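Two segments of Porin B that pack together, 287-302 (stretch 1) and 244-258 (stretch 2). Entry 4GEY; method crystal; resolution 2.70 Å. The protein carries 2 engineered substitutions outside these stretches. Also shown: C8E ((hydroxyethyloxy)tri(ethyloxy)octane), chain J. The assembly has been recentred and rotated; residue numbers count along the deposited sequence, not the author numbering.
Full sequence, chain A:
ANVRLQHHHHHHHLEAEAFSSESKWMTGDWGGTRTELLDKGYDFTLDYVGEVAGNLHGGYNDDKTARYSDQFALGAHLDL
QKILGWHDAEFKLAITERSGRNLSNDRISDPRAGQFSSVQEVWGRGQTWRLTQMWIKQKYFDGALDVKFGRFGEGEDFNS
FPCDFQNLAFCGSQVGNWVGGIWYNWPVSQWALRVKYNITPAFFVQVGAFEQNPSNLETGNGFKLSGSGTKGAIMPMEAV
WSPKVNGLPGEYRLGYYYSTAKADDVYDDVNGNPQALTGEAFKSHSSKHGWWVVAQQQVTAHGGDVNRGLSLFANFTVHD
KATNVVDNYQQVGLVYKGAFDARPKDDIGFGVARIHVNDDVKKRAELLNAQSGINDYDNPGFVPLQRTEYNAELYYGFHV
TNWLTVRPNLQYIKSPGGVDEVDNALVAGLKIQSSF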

# COMPACT_ATOMS: atom_id res chain seq x y z
N SER A 287 20.92 6.68 8.57
CA SER A 287 19.75 6.94 7.74
C SER A 287 19.42 5.83 6.73
O SER A 287 20.21 4.91 6.49
CB SER A 287 19.94 8.25 6.97
OG SER A 287 20.73 8.05 5.81
N LYS A 288 18.23 5.96 6.13
CA LYS A 288 17.85 5.20 4.94
C LYS A 288 17.39 6.24 3.93
O LYS A 288 17.09 7.37 4.32
CB LYS A 288 16.69 4.24 5.24
CG LYS A 288 16.95 3.28 6.39
CD LYS A 288 15.79 2.32 6.60
CE LYS A 288 16.10 0.93 6.05
NZ LYS A 288 15.76 0.77 4.61
N HIS A 289 17.32 5.87 2.65
CA HIS A 289 16.85 6.80 1.62
C HIS A 289 16.46 6.04 0.34
O HIS A 289 16.94 4.93 0.12
CB HIS A 289 17.93 7.84 1.29
CG HIS A 289 19.09 7.27 0.55
ND1 HIS A 289 19.06 7.00 -0.80
CD2 HIS A 289 20.32 6.89 0.97
CE1 HIS A 289 20.21 6.48 -1.18
NE2 HIS A 289 21.00 6.41 -0.12
N GLY A 290 15.62 6.64 -0.50
CA GLY A 290 15.27 6.04 -1.77
C GLY A 290 14.45 6.94 -2.66
O GLY A 290 14.16 8.08 -2.28
N TRP A 291 14.09 6.44 -3.85
CA TRP A 291 13.34 7.22 -4.84
C TRP A 291 12.16 6.43 -5.36
O TRP A 291 12.06 5.21 -5.17
CB TRP A 291 14.21 7.55 -6.06
CG TRP A 291 15.44 8.34 -5.81
CD1 TRP A 291 16.64 7.87 -5.35
CD2 TRP A 291 15.62 9.73 -6.08
NE1 TRP A 291 17.55 8.90 -5.30
CE2 TRP A 291 16.95 10.05 -5.73
CE3 TRP A 291 14.78 10.74 -6.56
CZ2 TRP A 291 17.46 11.34 -5.85
CZ3 TRP A 291 15.29 12.02 -6.68
CH2 TRP A 291 16.61 12.31 -6.32
N TRP A 292 11.25 7.11 -6.05
CA TRP A 292 10.09 6.42 -6.61
C TRP A 292 9.49 7.16 -7.79
O TRP A 292 9.63 8.38 -7.92
CB TRP A 292 9.02 6.21 -5.54
CG TRP A 292 8.26 7.43 -5.17
CD1 TRP A 292 7.25 8.03 -5.88
CD2 TRP A 292 8.39 8.19 -3.96
NE1 TRP A 292 6.77 9.13 -5.20
CE2 TRP A 292 7.45 9.24 -4.02
CE3 TRP A 292 9.22 8.08 -2.84
CZ2 TRP A 292 7.32 10.18 -3.00
CZ3 TRP A 292 9.09 9.02 -1.83
CH2 TRP A 292 8.14 10.05 -1.92
N VAL A 293 8.84 6.39 -8.65
CA VAL A 293 8.08 6.95 -9.75
C VAL A 293 6.72 6.27 -9.76
O VAL A 293 6.61 5.06 -9.57
CB VAL A 293 8.75 6.73 -11.15
CG1 VAL A 293 7.83 7.19 -12.27
CG2 VAL A 293 10.10 7.44 -11.25
N VAL A 294 5.67 7.07 -9.93
CA VAL A 294 4.35 6.51 -10.20
C VAL A 294 3.83 7.17 -11.44
O VAL A 294 3.88 8.40 -11.57
CB VAL A 294 3.35 6.77 -9.08
CG1 VAL A 294 2.16 5.81 -9.23
CG2 VAL A 294 4.02 6.60 -7.73
N ALA A 295 3.33 6.36 -12.36
CA ALA A 295 2.75 6.90 -13.57
C ALA A 295 1.44 6.19 -13.86
O ALA A 295 1.35 4.97 -13.75
CB ALA A 295 3.72 6.75 -14.72
N GLN A 296 0.41 6.96 -14.19
CA GLN A 296 -0.88 6.42 -14.59
C GLN A 296 -1.40 7.29 -15.71
O GLN A 296 -1.36 8.51 -15.63
CB GLN A 296 -1.86 6.48 -13.42
CG GLN A 296 -1.44 5.73 -12.18
CD GLN A 296 -2.43 5.95 -11.05
OE1 GLN A 296 -2.21 6.78 -10.16
NE2 GLN A 296 -3.55 5.22 -11.08
N GLN A 297 -1.90 6.66 -16.76
CA GLN A 297 -2.36 7.40 -17.92
C GLN A 297 -3.54 6.73 -18.60
O GLN A 297 -3.50 5.54 -18.89
CB GLN A 297 -1.22 7.54 -18.91
CG GLN A 297 -1.55 8.36 -20.12
CD GLN A 297 -1.81 9.80 -19.75
OE1 GLN A 297 -0.95 10.48 -19.19
NE2 GLN A 297 -3.03 10.27 -20.03
N GLN A 298 -4.60 7.49 -18.85
CA GLN A 298 -5.66 7.00 -19.70
C GLN A 298 -5.24 7.20 -21.15
O GLN A 298 -4.89 8.29 -21.55
CB GLN A 298 -6.98 7.73 -19.42
CG GLN A 298 -8.20 7.11 -20.10
CD GLN A 298 -9.53 7.79 -19.73
OE1 GLN A 298 -9.63 8.50 -18.71
NE2 GLN A 298 -10.55 7.58 -20.56
N VAL A 299 -5.26 6.13 -21.94
CA VAL A 299 -4.82 6.23 -23.33
C VAL A 299 -5.93 6.12 -24.38
O VAL A 299 -5.75 6.58 -25.51
CB VAL A 299 -3.63 5.28 -23.64
CG1 VAL A 299 -2.43 5.67 -22.80
CG2 VAL A 299 -4.00 3.84 -23.39
N THR A 300 -7.09 5.55 -24.03
CA THR A 300 -8.24 5.57 -24.96
C THR A 300 -9.56 5.98 -24.30
O THR A 300 -9.74 5.83 -23.10
CB THR A 300 -8.48 4.23 -25.68
OG1 THR A 300 -8.79 3.22 -24.72
CG2 THR A 300 -7.27 3.81 -26.50
N ALA A 301 -10.47 6.51 -25.11
CA ALA A 301 -11.80 6.85 -24.63
C ALA A 301 -12.81 6.04 -25.42
O ALA A 301 -13.12 6.41 -26.54
CB ALA A 301 -12.07 8.33 -24.79
N HIS A 302 -13.29 4.95 -24.83
CA HIS A 302 -14.18 4.00 -25.53
C HIS A 302 -15.37 4.66 -26.23
O HIS A 302 -16.23 5.26 -25.57
CB HIS A 302 -14.70 2.93 -24.56
CG HIS A 302 -15.22 1.71 -25.25
ND1 HIS A 302 -14.59 0.48 -25.16
CD2 HIS A 302 -16.29 1.53 -26.06
CE1 HIS A 302 -15.26 -0.40 -25.88
NE2 HIS A 302 -16.30 0.21 -26.43
C13 C8E J . 0.61 8.10 -25.91
C14 C8E J . 1.51 7.64 -24.76
O15 C8E J . 0.88 7.92 -23.53
C16 C8E J . 1.75 7.94 -22.42
C17 C8E J . 2.00 6.52 -21.94
O18 C8E J . 2.37 6.59 -20.58
C19 C8E J . 1.71 5.65 -19.76
C20 C8E J . 2.49 5.52 -18.45
O21 C8E J . 2.13 4.35 -17.75
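Stretch 2 (244-258) KVNGLPGEYRLGYYY

Neighbouring strands of a porin barrel illustrate how an antiparallel ladder pairs two backbones while the side chains alternate between the two faces of the sheet. In Porin B, strand 288-298 is extended throughout, and strand 248-258 runs beside it at 178°, almost exactly antiparallel, with the axes 4.6 Å apart at their closest. Residue numbers therefore fall along one strand as they rise along the other.

At the start of stretch 1, Ser287 lies against the end of Tyr258, its CB 3.3 Å from Tyr258 OH. His289 then pairs with Tyr258, their CA atoms 4.5 Å apart, without hydrogen bonds between them. Gly290 begins the bonded pairs: Tyr257 N donates to Gly290 O at 2.9 Å, and Gly290 N to Tyr257 O at 3.2 Å. The absence of a side chain here matters, because a CB on Gly290 would fall 2.4 Å from Tyr257 OH; the tyrosine, with chi1 in p, folds its ring over the Gly290 backbone instead. A water joins that same hydroxyl, 2.7 Å from Tyr257 OH, to Lys288, 3.1 Å from Lys288 NZ.

Trp291 and Tyr256 sit on the other face of the sheet, where the tyrosine edge meets the indole face, with Trp291 CE2 3.7 Å from Tyr256 CD1. Trp292 repeats the glycine principle in reverse. Its ring, also p, lies across Gly255, whose CA is 3.5 Å from the centroid of the Trp292 six-membered ring, in space that a CB on Gly255 would contest. Paired bonds hold the backbones beneath: Trp292 N to Gly255 O at 2.9 Å and Gly255 N to Trp292 O at 3.0 Å.

Val293 meets Leu254 through CG2 and CD1, 4.1 Å apart. Val294 is tied to Arg253 by a short bond from Arg253 N to Val294 O, 2.6 Å, and by Val294 N to Arg253 O at 3.0 Å. The Tyr252 ring leans in toward Ala295, Ala295 CB lying 3.5 Å from Tyr252 CD2. Gln296 and Glu251 form the last doubly bonded pair, with Glu251 N 2.8 Å from Gln296 O.

Gln297 faces Gly250, whose missing side chain leaves room for the amide. Tyr252 OH donates a very short 2.5 Å bond to Gln297 OE1, while Gln297 NE2 bonds weakly to Leu248 O at 3.2 Å. Finally, Gln298 N reaches Pro249 O at 3.1 Å, and Leu248 packs beyond it, its CD2 3.9 Å from Ala301 CB.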

# COMPACT_ATOMS: atom_id res chain seq x y z
N LYS A 244 -3.10 16.53 -19.20
CA LYS A 244 -4.01 15.84 -20.10
C LYS A 244 -3.22 15.44 -21.34
O LYS A 244 -2.53 16.27 -21.93
CB LYS A 244 -5.19 16.72 -20.50
CG LYS A 244 -5.99 17.25 -19.32
CD LYS A 244 -7.19 16.37 -18.99
CE LYS A 244 -7.96 16.91 -17.78
NZ LYS A 244 -7.20 16.83 -16.48
N VAL A 245 -3.28 14.17 -21.71
CA VAL A 245 -2.64 13.70 -22.93
C VAL A 245 -3.77 13.30 -23.85
O VAL A 245 -4.54 12.40 -23.51
CB VAL A 245 -1.72 12.49 -22.66
CG1 VAL A 245 -0.92 12.15 -23.91
CG2 VAL A 245 -0.80 12.76 -21.48
N ASN A 246 -3.89 13.99 -24.98
CA ASN A 246 -4.99 13.76 -25.92
C ASN A 246 -6.36 13.91 -25.27
O ASN A 246 -7.27 13.12 -25.55
CB ASN A 246 -4.89 12.36 -26.54
CG ASN A 246 -3.73 12.23 -27.49
OD1 ASN A 246 -3.38 13.18 -28.18
ND2 ASN A 246 -3.14 11.05 -27.54
N GLY A 247 -6.51 14.90 -24.39
CA GLY A 247 -7.77 15.11 -23.70
C GLY A 247 -8.04 14.08 -22.61
O GLY A 247 -9.09 14.10 -21.96
N LEU A 248 -7.08 13.18 -22.40
CA LEU A 248 -7.24 12.14 -21.38
C LEU A 248 -6.31 12.37 -20.17
O LEU A 248 -5.13 12.68 -20.31
CB LEU A 248 -7.03 10.76 -22.00
CG LEU A 248 -7.88 10.48 -23.24
CD1 LEU A 248 -7.45 9.19 -23.90
CD2 LEU A 248 -9.37 10.44 -22.91
N PRO A 249 -6.86 12.20 -18.96
CA PRO A 249 -6.14 12.43 -17.70
C PRO A 249 -5.00 11.45 -17.42
O PRO A 249 -5.15 10.24 -17.59
CB PRO A 249 -7.24 12.25 -16.63
CG PRO A 249 -8.25 11.37 -17.28
CD PRO A 249 -8.25 11.75 -18.73
N GLY A 250 -3.87 11.99 -16.98
CA GLY A 250 -2.79 11.19 -16.45
C GLY A 250 -2.28 11.77 -15.13
O GLY A 250 -2.68 12.86 -14.73
N GLU A 251 -1.40 11.03 -14.47
CA GLU A 251 -0.77 11.51 -13.25
C GLU A 251 0.63 10.92 -13.10
O GLU A 251 0.81 9.70 -13.05
CB GLU A 251 -1.64 11.18 -12.04
CG GLU A 251 -1.10 11.71 -10.73
CD GLU A 251 -1.79 11.08 -9.54
OE1 GLU A 251 -3.00 11.36 -9.33
OE2 GLU A 251 -1.13 10.30 -8.82
N TYR A 252 1.64 11.78 -13.03
CA TYR A 252 3.01 11.31 -12.93
C TYR A 252 3.65 11.83 -11.65
O TYR A 252 3.60 13.02 -11.38
CB TYR A 252 3.82 11.72 -14.17
CG TYR A 252 3.21 11.20 -15.45
CD1 TYR A 252 2.21 11.91 -16.10
CD2 TYR A 252 3.60 9.99 -16.00
CE1 TYR A 252 1.63 11.45 -17.25
CE2 TYR A 252 3.03 9.51 -17.16
CZ TYR A 252 2.04 10.25 -17.78
OH TYR A 252 1.44 9.81 -18.93
N ARG A 253 4.23 10.93 -10.87
CA ARG A 253 4.84 11.27 -9.59
C ARG A 253 6.31 10.93 -9.58
O ARG A 253 6.69 9.84 -10.01
CB ARG A 253 4.22 10.46 -8.45
CG ARG A 253 2.73 10.63 -8.25
CD ARG A 253 2.31 10.10 -6.90
NE ARG A 253 0.91 10.41 -6.63
CZ ARG A 253 0.49 11.20 -5.65
NH1 ARG A 253 1.35 11.78 -4.83
NH2 ARG A 253 -0.82 11.41 -5.50
N LEU A 254 7.12 11.85 -9.07
CA LEU A 254 8.53 11.57 -8.84
C LEU A 254 8.87 12.00 -7.41
O LEU A 254 8.57 13.13 -7.02
CB LEU A 254 9.42 12.28 -9.86
CG LEU A 254 10.93 12.33 -9.57
CD1 LEU A 254 11.63 11.01 -9.85
CD2 LEU A 254 11.57 13.42 -10.38
N GLY A 255 9.47 11.10 -6.64
CA GLY A 255 9.74 11.37 -5.24
C GLY A 255 11.01 10.78 -4.65
O GLY A 255 11.65 9.91 -5.23
N TYR A 256 11.35 11.27 -3.47
CA TYR A 256 12.53 10.84 -2.73
C TYR A 256 12.15 10.83 -1.24
O TYR A 256 11.38 11.68 -0.80
CB TYR A 256 13.69 11.81 -3.01
CG TYR A 256 14.86 11.70 -2.07
CD1 TYR A 256 15.90 10.80 -2.31
CD2 TYR A 256 14.94 12.50 -0.93
CE1 TYR A 256 16.97 10.69 -1.43
CE2 TYR A 256 15.99 12.39 -0.05
CZ TYR A 256 17.01 11.50 -0.30
OH TYR A 256 18.07 11.42 0.58
N TYR A 257 12.65 9.87 -0.49
CA TYR A 257 12.45 9.89 0.97
C TYR A 257 13.79 9.81 1.70
O TYR A 257 14.76 9.23 1.19
CB TYR A 257 11.54 8.74 1.44
CG TYR A 257 12.09 7.37 1.16
CD1 TYR A 257 12.92 6.73 2.06
CD2 TYR A 257 11.79 6.71 -0.02
CE1 TYR A 257 13.45 5.49 1.80
CE2 TYR A 257 12.31 5.46 -0.29
CZ TYR A 257 13.14 4.86 0.62
OH TYR A 257 13.66 3.62 0.36
N TYR A 258 13.82 10.37 2.90
CA TYR A 258 14.99 10.31 3.75
C TYR A 258 14.53 10.03 5.17
O TYR A 258 13.59 10.65 5.66
CB TYR A 258 15.80 11.60 3.67
CG TYR A 258 17.09 11.55 4.47
CD1 TYR A 258 18.25 10.98 3.94
CD2 TYR A 258 17.16 12.09 5.75
CE1 TYR A 258 19.43 10.94 4.67
CE2 TYR A 258 18.33 12.03 6.49
CZ TYR A 258 19.46 11.46 5.94
OH TYR A 258 20.61 11.43 6.69
O HOH W 1 15.40 2.41 2.06